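Local coordinates for protein putative non-ribosomal peptide synthetase (Actinomadura parvosata subsp. kistnae, PDB 6M7L) that belongs to the condensation-domain family of non-ribosomal peptide synthetases and probably serves in the assembly of a peptide natural product, at residues 35-45 and 118-126; 292-300 and 370-378. All coordinates share one frame; numbering follows the deposited sequence.

Interactions 1 and 2 share no structural element. Their nearest atoms are about 9 Å apart and their centres about 24 Å, and the chain completes interaction 1 before interaction 2 begins. Interaction 1 (35-45 with 118-126) is a surface contact between loops, closer to the exterior, with only three of its fifteen touching residues buried. It relies on side-chain chemistry: a salt bridge, a histidine-to-carbonyl bond and an edge-to-face ring pair. Interaction 2 (292-300 with 370-378) is buried, with none of its eleven touching residues exposed. There strand meets strand through backbone bonds, which side-chain bonds extend and a glycine-on-phenylalanine contact supplements.

Interaction 1: residues 35-45 and 118-126; sequences SRIGDEAEGLH and AGRPFDLTG
His45 and Phe122 form a T-shaped ring pair where the loop between helix 26-34 and strand 45-53 meets the chain leaving helix 110-119, in the N-terminal lobe of the condensation fold. His45 CB comes within 4.1 Å of Ala118 O, and CG, anti to the carbonyl carbon (chi1 -50°), turns the ring between the end of helix 110-119 and Phe122, lying 4.0 Å from Phe122 CE1. ND1 donates to Ala118 O (2.7 Å) almost straight, at 167°, with the acceptor in the ring plane. CE1 lies 3.2 Å from Arg120 O. NE2 and CD2 face the CD1-CE1 edge of Phe122, NE2 being 3.2 Å from Phe122 CD1; the ring planes stand at 84°. Gly43 C covers the other imidazole face. Losing the ring to an alanine here would probably leave Ala118 O without its donor and the Phe122 edge without the face it packs on. His149, which by sequence probably matches the first histidine of the family's HHxxxDG motif, although Arg150 stands where the second would be, also meets the imidazole.

Farther along, the Arg36 chain bends twice, bringing NH2 to Asp123 OD1 in a salt bridge of 3.2 Å. OD1 also accepts from Thr125 N, closing an Asx turn, while Thr125 OG1 donates to the same Asp123 OD1 at 2.6 Å, on its syn side.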
ATOM      1  N   SER A  35       4.842 -31.442   4.228  1.00 54.74           N
ATOM      2  CA  SER A  35       6.203 -31.026   4.538  1.00 56.67           C
ATOM      3  C   SER A  35       7.134 -32.206   4.784  1.00 61.76           C
ATOM      4  O   SER A  35       8.354 -32.017   4.805  1.00 66.50           O
ATOM      5  CB  SER A  35       6.215 -30.107   5.763  1.00 53.90           C
ATOM      6  OG  SER A  35       6.357 -30.853   6.961  1.00 56.39           O
ATOM      7  N   ARG A  36       6.591 -33.406   4.971  1.00 57.19           N
ATOM      8  CA  ARG A  36       7.404 -34.593   5.225  1.00 68.31           C
ATOM      9  C   ARG A  36       7.544 -35.396   3.932  1.00 72.69           C
ATOM     10  O   ARG A  36       6.998 -36.487   3.780  1.00 71.27           O
ATOM     11  CB  ARG A  36       6.780 -35.434   6.337  1.00 64.88           C
ATOM     12  CG  ARG A  36       6.031 -34.644   7.402  1.00 54.12           C
ATOM     13  CD  ARG A  36       6.970 -33.798   8.245  1.00 59.53           C
ATOM     14  NE  ARG A  36       7.896 -34.608   9.030  1.00 63.40           N
ATOM     15  CZ  ARG A  36       8.924 -34.114   9.714  1.00 70.46           C
ATOM     16  NH1 ARG A  36       9.717 -34.926  10.402  1.00 70.28           N
ATOM     17  NH2 ARG A  36       9.164 -32.810   9.708  1.00 75.92           N
ATOM     18  N   ILE A  37       8.284 -34.825   2.981  1.00 74.87           N
ATOM     19  CA  ILE A  37       8.415 -35.444   1.664  1.00 73.78           C
ATOM     20  C   ILE A  37       9.866 -35.411   1.188  1.00 78.78           C
ATOM     21  O   ILE A  37      10.336 -36.357   0.548  1.00 84.75           O
ATOM     22  CB  ILE A  37       7.463 -34.782   0.651  1.00 69.85           C
ATOM     23  CG1 ILE A  37       6.016 -35.165   0.976  1.00 73.57           C
ATOM     24  CG2 ILE A  37       7.801 -35.198  -0.767  1.00 79.52           C
ATOM     25  CD1 ILE A  37       5.010 -34.756  -0.073  1.00 80.76           C
ATOM     26  N   GLY A  38      10.589 -34.342   1.489  1.00 85.66           N
ATOM     27  CA  GLY A  38      12.028 -34.326   1.316  1.00 87.59           C
ATOM     28  C   GLY A  38      12.493 -33.327   0.273  1.00 87.40           C
ATOM     29  O   GLY A  38      11.705 -32.634  -0.372  1.00 92.40           O
ATOM     30  N   ASP A  39      13.821 -33.291   0.108  1.00 88.64           N
ATOM     31  CA  ASP A  39      14.475 -32.273  -0.713  1.00 91.78           C
ATOM     32  C   ASP A  39      14.021 -32.314  -2.166  1.00 98.89           C
ATOM     33  O   ASP A  39      13.940 -31.267  -2.818  1.00102.21           O
ATOM     34  CB  ASP A  39      15.990 -32.452  -0.638  1.00 97.45           C
ATOM     35  CG  ASP A  39      16.537 -32.213   0.753  1.00107.29           C
ATOM     36  OD1 ASP A  39      17.084 -31.115   0.996  1.00111.63           O
ATOM     37  OD2 ASP A  39      16.405 -33.117   1.610  1.00101.60           O
ATOM     38  N   GLU A  40      13.743 -33.509  -2.693  1.00104.34           N
ATOM     39  CA  GLU A  40      13.353 -33.634  -4.096  1.00104.81           C
ATOM     40  C   GLU A  40      12.136 -32.773  -4.413  1.00 94.78           C
ATOM     41  O   GLU A  40      12.101 -32.088  -5.441  1.00 85.88           O
ATOM     42  CB  GLU A  40      13.080 -35.102  -4.423  1.00108.22           C
ATOM     43  CG  GLU A  40      12.589 -35.359  -5.836  1.00118.66           C
ATOM     44  CD  GLU A  40      12.285 -36.823  -6.076  1.00123.24           C
ATOM     45  OE1 GLU A  40      12.974 -37.677  -5.476  1.00124.52           O
ATOM     46  OE2 GLU A  40      11.353 -37.122  -6.850  1.00136.59           O
ATOM     47  N   ALA A  41      11.134 -32.790  -3.539  1.00 88.23           N
ATOM     48  CA  ALA A  41       9.981 -31.916  -3.689  1.00 85.21           C
ATOM     49  C   ALA A  41      10.299 -30.544  -3.112  1.00 79.46           C
ATOM     50  O   ALA A  41      10.709 -30.429  -1.953  1.00 76.20           O
ATOM     51  CB  ALA A  41       8.760 -32.513  -2.992  1.00 72.54           C
ATOM     52  N   GLU A  42      10.123 -29.504  -3.926  1.00 80.15           N
ATOM     53  CA  GLU A  42      10.340 -28.146  -3.448  1.00 80.65           C
ATOM     54  C   GLU A  42       9.403 -27.846  -2.287  1.00 69.70           C
ATOM     55  O   GLU A  42       8.210 -28.165  -2.336  1.00 62.22           O
ATOM     56  CB  GLU A  42      10.123 -27.139  -4.579  1.00 74.46           C
ATOM     57  CG  GLU A  42      11.134 -27.254  -5.708  1.00 81.99           C
ATOM     58  CD  GLU A  42      12.552 -26.980  -5.250  1.00 96.62           C
ATOM     59  OE1 GLU A  42      12.808 -25.865  -4.748  1.00 98.87           O
ATOM     60  OE2 GLU A  42      13.407 -27.883  -5.383  1.00101.52           O
ATOM     61  N   GLY A  43       9.954 -27.251  -1.233  1.00 63.62           N
ATOM     62  CA  GLY A  43       9.137 -26.915  -0.084  1.00 55.45           C
ATOM     63  C   GLY A  43       8.031 -25.946  -0.461  1.00 59.54           C
ATOM     64  O   GLY A  43       8.222 -25.035  -1.271  1.00 63.77           O
ATOM     65  N   LEU A  44       6.852 -26.167   0.115  1.00 61.03           N
ATOM     66  CA  LEU A  44       5.723 -25.260  -0.075  1.00 57.00           C
ATOM     67  C   LEU A  44       5.936 -24.071   0.849  1.00 55.30           C
ATOM     68  O   LEU A  44       5.505 -24.058   2.004  1.00 55.31           O
ATOM     69  CB  LEU A  44       4.407 -25.970   0.202  1.00 50.93           C
ATOM     70  CG  LEU A  44       3.984 -26.993  -0.852  1.00 66.56           C
ATOM     71  CD1 LEU A  44       2.735 -27.751  -0.414  1.00 59.97           C
ATOM     72  CD2 LEU A  44       3.754 -26.292  -2.182  1.00 57.76           C
ATOM     73  N   HIS A  45       6.632 -23.061   0.330  1.00 55.77           N
ATOM     74  CA  HIS A  45       7.033 -21.899   1.103  1.00 53.32           C
ATOM     75  C   HIS A  45       6.595 -20.622   0.398  1.00 54.93           C
ATOM     76  O   HIS A  45       6.429 -20.584  -0.824  1.00 57.71           O
ATOM     77  CB  HIS A  45       8.554 -21.849   1.306  1.00 49.96           C
ATOM     78  CG  HIS A  45       9.148 -23.123   1.821  1.00 57.59           C
ATOM     79  ND1 HIS A  45      10.412 -23.547   1.472  1.00 54.57           N
ATOM     80  CD2 HIS A  45       8.660 -24.058   2.669  1.00 51.76           C
ATOM     81  CE1 HIS A  45      10.674 -24.691   2.077  1.00 51.42           C
ATOM     82  NE2 HIS A  45       9.627 -25.024   2.808  1.00 56.84           N
ATOM     83  N   ALA A 118      15.460 -20.963  -0.793  1.00 56.61           N
ATOM     84  CA  ALA A 118      14.003 -20.934  -0.741  1.00 57.79           C
ATOM     85  C   ALA A 118      13.414 -22.337  -0.736  1.00 58.25           C
ATOM     86  O   ALA A 118      12.322 -22.547  -0.197  1.00 57.54           O
ATOM     87  CB  ALA A 118      13.442 -20.133  -1.916  1.00 51.87           C
ATOM     88  N   GLY A 119      14.118 -23.305  -1.320  1.00 61.15           N
ATOM     89  CA  GLY A 119      13.629 -24.665  -1.396  1.00 59.43           C
ATOM     90  C   GLY A 119      14.029 -25.574  -0.261  1.00 55.68           C
ATOM     91  O   GLY A 119      13.443 -26.651  -0.121  1.00 64.17           O
ATOM     92  N   ARG A 120      15.006 -25.174   0.551  1.00 55.54           N
ATOM     93  CA  ARG A 120      15.468 -26.022   1.644  1.00 60.88           C
ATOM     94  C   ARG A 120      14.300 -26.378   2.559  1.00 64.58           C
ATOM     95  O   ARG A 120      13.598 -25.478   3.042  1.00 62.54           O
ATOM     96  CB  ARG A 120      16.569 -25.333   2.449  1.00 66.03           C
ATOM     97  CG  ARG A 120      17.926 -25.293   1.772  1.00 63.00           C
ATOM     98  CD  ARG A 120      18.989 -24.770   2.724  1.00 53.95           C
ATOM     99  NE  ARG A 120      20.332 -24.919   2.171  1.00 61.83           N
ATOM    100  CZ  ARG A 120      21.438 -24.485   2.768  1.00 70.62           C
ATOM    101  NH1 ARG A 120      21.363 -23.871   3.942  1.00 65.35           N
ATOM    102  NH2 ARG A 120      22.618 -24.664   2.190  1.00 68.59           N
ATOM    103  N   PRO A 121      14.059 -27.660   2.819  1.00 71.02           N
ATOM    104  CA  PRO A 121      12.874 -28.050   3.590  1.00 64.19           C
ATOM    105  C   PRO A 121      12.975 -27.625   5.047  1.00 60.39           C
ATOM    106  O   PRO A 121      14.058 -27.406   5.593  1.00 56.37           O
ATOM    107  CB  PRO A 121      12.853 -29.578   3.463  1.00 68.67           C
ATOM    108  CG  PRO A 121      13.760 -29.893   2.300  1.00 73.58           C
ATOM    109  CD  PRO A 121      14.804 -28.826   2.320  1.00 69.53           C
ATOM    110  N   PHE A 122      11.808 -27.508   5.673  1.00 62.18           N
ATOM    111  CA  PHE A 122      11.699 -27.243   7.098  1.00 61.14           C
ATOM    112  C   PHE A 122      11.393 -28.537   7.842  1.00 61.40           C
ATOM    113  O   PHE A 122      10.603 -29.363   7.376  1.00 65.41           O
ATOM    114  CB  PHE A 122      10.596 -26.223   7.396  1.00 60.08           C
ATOM    115  CG  PHE A 122      10.929 -24.814   6.999  1.00 63.62           C
ATOM    116  CD1 PHE A 122      10.553 -24.322   5.760  1.00 61.66           C
ATOM    117  CD2 PHE A 122      11.590 -23.970   7.876  1.00 66.29           C
ATOM    118  CE1 PHE A 122      10.845 -23.019   5.395  1.00 59.79           C
ATOM    119  CE2 PHE A 122      11.884 -22.664   7.517  1.00 56.13           C
ATOM    120  CZ  PHE A 122      11.511 -22.189   6.275  1.00 57.34           C
ATOM    121  N   ASP A 123      12.024 -28.708   9.000  1.00 69.32           N
ATOM    122  CA  ASP A 123      11.644 -29.748   9.954  1.00 63.61           C
ATOM    123  C   ASP A 123      10.724 -29.078  10.967  1.00 60.60           C
ATOM    124  O   ASP A 123      11.157 -28.626  12.027  1.00 68.29           O
ATOM    125  CB  ASP A 123      12.867 -30.374  10.613  1.00 65.98           C
ATOM    126  CG  ASP A 123      12.498 -31.412  11.658  1.00 75.60           C
ATOM    127  OD1 ASP A 123      11.289 -31.685  11.830  1.00 72.45           O
ATOM    128  OD2 ASP A 123      13.415 -31.951  12.313  1.00 79.26           O
ATOM    129  N   LEU A 124       9.434 -29.015  10.629  1.00 57.02           N
ATOM    130  CA  LEU A 124       8.467 -28.269  11.426  1.00 56.77           C
ATOM    131  C   LEU A 124       8.296 -28.816  12.838  1.00 66.16           C
ATOM    132  O   LEU A 124       7.698 -28.130  13.676  1.00 61.45           O
ATOM    133  CB  LEU A 124       7.115 -28.249  10.712  1.00 58.54           C
ATOM    134  CG  LEU A 124       7.107 -27.547   9.352  1.00 57.67           C
ATOM    135  CD1 LEU A 124       5.729 -27.616   8.713  1.00 58.33           C
ATOM    136  CD2 LEU A 124       7.562 -26.102   9.499  1.00 60.65           C
ATOM    137  N   THR A 125       8.794 -30.021  13.126  1.00 69.55           N
ATOM    138  CA  THR A 125       8.699 -30.542  14.485  1.00 68.76           C
ATOM    139  C   THR A 125       9.706 -29.881  15.418  1.00 66.67           C
ATOM    140  O   THR A 125       9.404 -29.675  16.598  1.00 72.19           O
ATOM    141  CB  THR A 125       8.895 -32.060  14.495  1.00 70.73           C
ATOM    142  OG1 THR A 125      10.221 -32.379  14.056  1.00 71.47           O
ATOM    143  CG2 THR A 125       7.884 -32.734  13.578  1.00 62.80           C
ATOM    144  N   GLY A 126      10.888 -29.536  14.914  1.00 62.73           N
ATOM    145  CA  GLY A 126      11.908 -28.933  15.751  1.00 70.24           C
ATOM    146  C   GLY A 126      12.501 -27.650  15.205  1.00 75.49           C
ATOM    147  O   GLY A 126      13.672 -27.347  15.456  1.00 77.66           O
TER

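Interaction 2: residues 292-300 and 370-378; sequences SVTIGTRLP and PIFQVALQL
A buried strand-to-strand contact joins Gly296 to Ala375, at a single parallel bridge inside the C-terminal lobe. Strand 292-299, whose regular partner is strand 317-324, meets the outermost strand of a four-stranded sheet here. The two axes approach to 4.4 Å but diverge by 47°, which is consistent with the pairing not extending as a regular ladder. Two backbone bonds define the bridge: Gly296 N donates to Val374 O (2.9 Å), and Leu376 N donates to Gly296 O (also 2.9 Å). Gly296 thus bonds to Val374 and Leu376, the neighbours of Ala375 on either side, which is the parallel pattern.

Beyond the bridge, side chains replace the missing backbone bonds. Thr297 OG1 donates to Leu376 O at 2.8 Å, nearly in line with the carbonyl. Gln377, bent at chi2, turns its amide back on the backbone of Arg298: OE1 accepts from Arg298 N (2.9 Å, 178°) on a lone pair in the amide plane, and NE2 gives Arg298 O a weak bond. Trp411 NE1 also donates to Gln377 OE1, so this acceptor is held twice. The Arg298 side chain itself heads elsewhere, to Glu156.

This bridging of the antiparallel pair 292-299 and 317-324 to the four-stranded sheet is in keeping with the two-lobed, chloramphenicol acetyltransferase-like fold of condensation domains. Phe372 packs against the same glycine. Its CG lies between the backbone N and carbonyl carbon (chi1 57°), bringing the ring flat over Gly296 CA, 3.6 Å from the ring centroid and almost on its normal, a CH-pi contact that leaves no room for a beta carbon. On the side lined by helix 272-288, Ile295 CD1 rests 3.7 Å from Leu376 CB, with His277 and Phe273 of that helix beside them.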
ATOM      1  N   SER A 292     -17.317 -32.600 -17.361  1.00 72.94           N
ATOM      2  CA  SER A 292     -17.423 -31.989 -16.036  1.00 71.45           C
ATOM      3  C   SER A 292     -16.030 -31.545 -15.605  1.00 70.72           C
ATOM      4  O   SER A 292     -15.217 -32.367 -15.178  1.00 80.70           O
ATOM      5  CB  SER A 292     -18.029 -32.960 -15.031  1.00 74.13           C
ATOM      6  OG  SER A 292     -17.780 -32.539 -13.702  1.00 77.99           O
ATOM      7  N   VAL A 293     -15.764 -30.246 -15.704  1.00 68.15           N
ATOM      8  CA  VAL A 293     -14.470 -29.675 -15.353  1.00 62.74           C
ATOM      9  C   VAL A 293     -14.619 -28.888 -14.057  1.00 61.99           C
ATOM     10  O   VAL A 293     -15.634 -28.219 -13.835  1.00 70.75           O
ATOM     11  CB  VAL A 293     -13.926 -28.792 -16.494  1.00 55.86           C
ATOM     12  CG1 VAL A 293     -14.990 -27.821 -16.961  1.00 69.86           C
ATOM     13  CG2 VAL A 293     -12.668 -28.056 -16.063  1.00 55.07           C
ATOM     14  N   THR A 294     -13.610 -28.988 -13.195  1.00 61.41           N
ATOM     15  CA  THR A 294     -13.603 -28.323 -11.896  1.00 55.83           C
ATOM     16  C   THR A 294     -12.295 -27.556 -11.759  1.00 56.97           C
ATOM     17  O   THR A 294     -11.237 -28.163 -11.565  1.00 53.74           O
ATOM     18  CB  THR A 294     -13.752 -29.333 -10.755  1.00 57.88           C
ATOM     19  OG1 THR A 294     -14.948 -30.101 -10.938  1.00 51.66           O
ATOM     20  CG2 THR A 294     -13.813 -28.615  -9.411  1.00 60.46           C
ATOM     21  N   ILE A 295     -12.361 -26.236 -11.870  1.00 60.82           N
ATOM     22  CA  ILE A 295     -11.232 -25.384 -11.559  1.00 52.79           C
ATOM     23  C   ILE A 295     -11.408 -24.848 -10.144  1.00 55.58           C
ATOM     24  O   ILE A 295     -12.468 -24.972  -9.530  1.00 56.23           O
ATOM     25  CB  ILE A 295     -11.071 -24.225 -12.571  1.00 54.72           C
ATOM     26  CG1 ILE A 295     -12.165 -23.180 -12.352  1.00 56.36           C
ATOM     27  CG2 ILE A 295     -11.081 -24.750 -14.000  1.00 58.73           C
ATOM     28  CD1 ILE A 295     -11.654 -21.757 -12.338  1.00 59.10           C
ATOM     29  N   GLY A 296     -10.346 -24.239  -9.610  1.00 56.47           N
ATOM     30  CA  GLY A 296     -10.392 -23.643  -8.297  1.00 48.92           C
ATOM     31  C   GLY A 296      -9.894 -22.210  -8.348  1.00 52.76           C
ATOM     32  O   GLY A 296      -9.445 -21.721  -9.387  1.00 48.57           O
ATOM     33  N   THR A 297      -9.996 -21.540  -7.206  1.00 54.23           N
ATOM     34  CA  THR A 297      -9.461 -20.194  -7.075  1.00 48.36           C
ATOM     35  C   THR A 297      -9.029 -19.999  -5.633  1.00 51.43           C
ATOM     36  O   THR A 297      -9.676 -20.505  -4.711  1.00 55.49           O
ATOM     37  CB  THR A 297     -10.482 -19.126  -7.496  1.00 51.31           C
ATOM     38  OG1 THR A 297      -9.858 -17.835  -7.491  1.00 53.47           O
ATOM     39  CG2 THR A 297     -11.685 -19.108  -6.558  1.00 44.88           C
ATOM     40  N   ARG A 298      -7.918 -19.292  -5.444  1.00 51.67           N
ATOM     41  CA  ARG A 298      -7.425 -18.989  -4.110  1.00 51.13           C
ATOM     42  C   ARG A 298      -8.036 -17.677  -3.642  1.00 55.90           C
ATOM     43  O   ARG A 298      -7.865 -16.638  -4.289  1.00 61.17           O
ATOM     44  CB  ARG A 298      -5.901 -18.902  -4.079  1.00 47.94           C
ATOM     45  CG  ARG A 298      -5.334 -18.874  -2.664  1.00 53.73           C
ATOM     46  CD  ARG A 298      -3.875 -18.463  -2.643  1.00 50.97           C
ATOM     47  NE  ARG A 298      -3.707 -17.044  -2.942  1.00 64.17           N
ATOM     48  CZ  ARG A 298      -3.685 -16.084  -2.023  1.00 61.48           C
ATOM     49  NH1 ARG A 298      -3.821 -16.389  -0.740  1.00 58.70           N
ATOM     50  NH2 ARG A 298      -3.526 -14.819  -2.386  1.00 53.88           N
ATOM     51  N   LEU A 299      -8.759 -17.729  -2.534  1.00 57.78           N
ATOM     52  CA  LEU A 299      -9.201 -16.475  -1.951  1.00 57.20           C
ATOM     53  C   LEU A 299      -8.274 -16.083  -0.810  1.00 58.79           C
ATOM     54  O   LEU A 299      -7.769 -16.955  -0.093  1.00 64.69           O
ATOM     55  CB  LEU A 299     -10.633 -16.595  -1.429  1.00 57.11           C
ATOM     56  CG  LEU A 299     -11.689 -16.985  -2.465  1.00 59.34           C
ATOM     57  CD1 LEU A 299     -13.019 -17.282  -1.792  1.00 67.32           C
ATOM     58  CD2 LEU A 299     -11.850 -15.890  -3.507  1.00 62.35           C
ATOM     59  N   PRO A 300      -8.009 -14.796  -0.615  1.00 58.86           N
ATOM     60  CA  PRO A 300      -7.150 -14.391   0.505  1.00 57.55           C
ATOM     61  C   PRO A 300      -7.873 -14.504   1.837  1.00 62.71           C
ATOM     62  O   PRO A 300      -8.950 -15.105   1.916  1.00 62.69           O
ATOM     63  CB  PRO A 300      -6.800 -12.937   0.169  1.00 54.55           C
ATOM     64  CG  PRO A 300      -7.968 -12.460  -0.629  1.00 44.99           C
ATOM     65  CD  PRO A 300      -8.447 -13.646  -1.424  1.00 57.95           C
ATOM     66  N   PRO A 370      -5.839 -32.064  -4.945  1.00 53.59           N
ATOM     67  CA  PRO A 370      -7.198 -32.583  -4.754  1.00 54.16           C
ATOM     68  C   PRO A 370      -8.253 -31.727  -5.439  1.00 51.43           C
ATOM     69  O   PRO A 370      -8.101 -30.513  -5.601  1.00 52.99           O
ATOM     70  CB  PRO A 370      -7.377 -32.559  -3.230  1.00 56.99           C
ATOM     71  CG  PRO A 370      -5.992 -32.528  -2.676  1.00 55.06           C
ATOM     72  CD  PRO A 370      -5.187 -31.745  -3.664  1.00 51.01           C
ATOM     73  N   ILE A 371      -9.328 -32.396  -5.857  1.00 50.49           N
ATOM     74  CA  ILE A 371     -10.550 -31.788  -6.383  1.00 44.74           C
ATOM     75  C   ILE A 371     -10.301 -31.018  -7.677  1.00 48.86           C
ATOM     76  O   ILE A 371     -11.020 -31.208  -8.664  1.00 49.58           O
ATOM     77  CB  ILE A 371     -11.221 -30.891  -5.327  1.00 54.79           C
ATOM     78  CG1 ILE A 371     -11.505 -31.698  -4.057  1.00 51.49           C
ATOM     79  CG2 ILE A 371     -12.518 -30.316  -5.874  1.00 51.34           C
ATOM     80  CD1 ILE A 371     -12.229 -30.921  -2.980  1.00 56.66           C
ATOM     81  N   PHE A 372      -9.305 -30.135  -7.688  1.00 50.12           N
ATOM     82  CA  PHE A 372      -8.962 -29.413  -8.903  1.00 48.25           C
ATOM     83  C   PHE A 372      -7.452 -29.377  -9.070  1.00 49.28           C
ATOM     84  O   PHE A 372      -6.697 -29.417  -8.096  1.00 48.62           O
ATOM     85  CB  PHE A 372      -9.534 -27.980  -8.911  1.00 54.30           C
ATOM     86  CG  PHE A 372      -9.114 -27.144  -7.736  1.00 53.47           C
ATOM     87  CD1 PHE A 372      -7.933 -26.420  -7.766  1.00 47.55           C
ATOM     88  CD2 PHE A 372      -9.912 -27.066  -6.608  1.00 54.18           C
ATOM     89  CE1 PHE A 372      -7.549 -25.650  -6.686  1.00 50.27           C
ATOM     90  CE2 PHE A 372      -9.533 -26.292  -5.527  1.00 56.08           C
ATOM     91  CZ  PHE A 372      -8.351 -25.585  -5.565  1.00 54.37           C
ATOM     92  N   GLN A 373      -7.024 -29.314 -10.329  1.00 48.47           N
ATOM     93  CA  GLN A 373      -5.620 -29.182 -10.676  1.00 50.53           C
ATOM     94  C   GLN A 373      -5.327 -27.901 -11.435  1.00 53.22           C
ATOM     95  O   GLN A 373      -4.152 -27.596 -11.676  1.00 57.74           O
ATOM     96  CB  GLN A 373      -5.152 -30.384 -11.513  1.00 47.84           C
ATOM     97  CG  GLN A 373      -5.298 -31.726 -10.815  1.00 39.36           C
ATOM     98  CD  GLN A 373      -6.737 -32.194 -10.729  1.00 43.84           C
ATOM     99  OE1 GLN A 373      -7.475 -32.145 -11.712  1.00 49.08           O
ATOM    100  NE2 GLN A 373      -7.148 -32.636  -9.545  1.00 44.16           N
ATOM    101  N   VAL A 374      -6.357 -27.156 -11.823  1.00 48.83           N
ATOM    102  CA  VAL A 374      -6.225 -25.870 -12.490  1.00 45.95           C
ATOM    103  C   VAL A 374      -6.897 -24.823 -11.616  1.00 50.05           C
ATOM    104  O   VAL A 374      -7.989 -25.055 -11.086  1.00 49.56           O
ATOM    105  CB  VAL A 374      -6.851 -25.903 -13.900  1.00 48.63           C
ATOM    106  CG1 VAL A 374      -6.762 -24.537 -14.565  1.00 47.58           C
ATOM    107  CG2 VAL A 374      -6.171 -26.964 -14.750  1.00 48.95           C
ATOM    108  N   ALA A 375      -6.235 -23.683 -11.445  1.00 50.96           N
ATOM    109  CA  ALA A 375      -6.778 -22.592 -10.655  1.00 50.23           C
ATOM    110  C   ALA A 375      -6.712 -21.301 -11.457  1.00 50.01           C
ATOM    111  O   ALA A 375      -5.866 -21.139 -12.341  1.00 50.39           O
ATOM    112  CB  ALA A 375      -6.035 -22.429  -9.323  1.00 50.48           C
ATOM    113  N   LEU A 376      -7.622 -20.383 -11.142  1.00 50.73           N
ATOM    114  CA  LEU A 376      -7.758 -19.133 -11.876  1.00 52.76           C
ATOM    115  C   LEU A 376      -7.809 -17.967 -10.902  1.00 55.21           C
ATOM    116  O   LEU A 376      -8.596 -17.983  -9.949  1.00 54.97           O
ATOM    117  CB  LEU A 376      -9.015 -19.147 -12.750  1.00 54.00           C
ATOM    118  CG  LEU A 376      -9.458 -17.814 -13.355  1.00 54.83           C
ATOM    119  CD1 LEU A 376      -8.378 -17.234 -14.258  1.00 52.78           C
ATOM    120  CD2 LEU A 376     -10.766 -17.983 -14.113  1.00 55.36           C
ATOM    121  N   GLN A 377      -6.969 -16.963 -11.143  1.00 54.02           N
ATOM    122  CA  GLN A 377      -7.025 -15.695 -10.429  1.00 55.97           C
ATOM    123  C   GLN A 377      -7.264 -14.581 -11.436  1.00 58.45           C
ATOM    124  O   GLN A 377      -6.523 -14.456 -12.417  1.00 58.66           O
ATOM    125  CB  GLN A 377      -5.737 -15.421  -9.645  1.00 48.68           C
ATOM    126  CG  GLN A 377      -5.234 -16.579  -8.807  1.00 51.28           C
ATOM    127  CD  GLN A 377      -6.281 -17.144  -7.863  1.00 58.44           C
ATOM    128  OE1 GLN A 377      -6.396 -18.360  -7.709  1.00 61.15           O
ATOM    129  NE2 GLN A 377      -7.039 -16.264  -7.216  1.00 46.96           N
ATOM    130  N   LEU A 378      -8.300 -13.783 -11.198  1.00 57.63           N
ATOM    131  CA  LEU A 378      -8.598 -12.612 -12.015  1.00 63.50           C
ATOM    132  C   LEU A 378      -8.654 -11.410 -11.085  1.00 64.59           C
ATOM    133  O   LEU A 378      -9.579 -11.285 -10.276  1.00 64.48           O
ATOM    134  CB  LEU A 378      -9.909 -12.790 -12.783  1.00 65.23           C
ATOM    135  CG  LEU A 378     -10.210 -11.742 -13.856  1.00 63.79           C
ATOM    136  CD1 LEU A 378     -10.797 -12.399 -15.092  1.00 63.57           C
ATOM    137  CD2 LEU A 378     -11.150 -10.673 -13.322  1.00 75.75           C
TER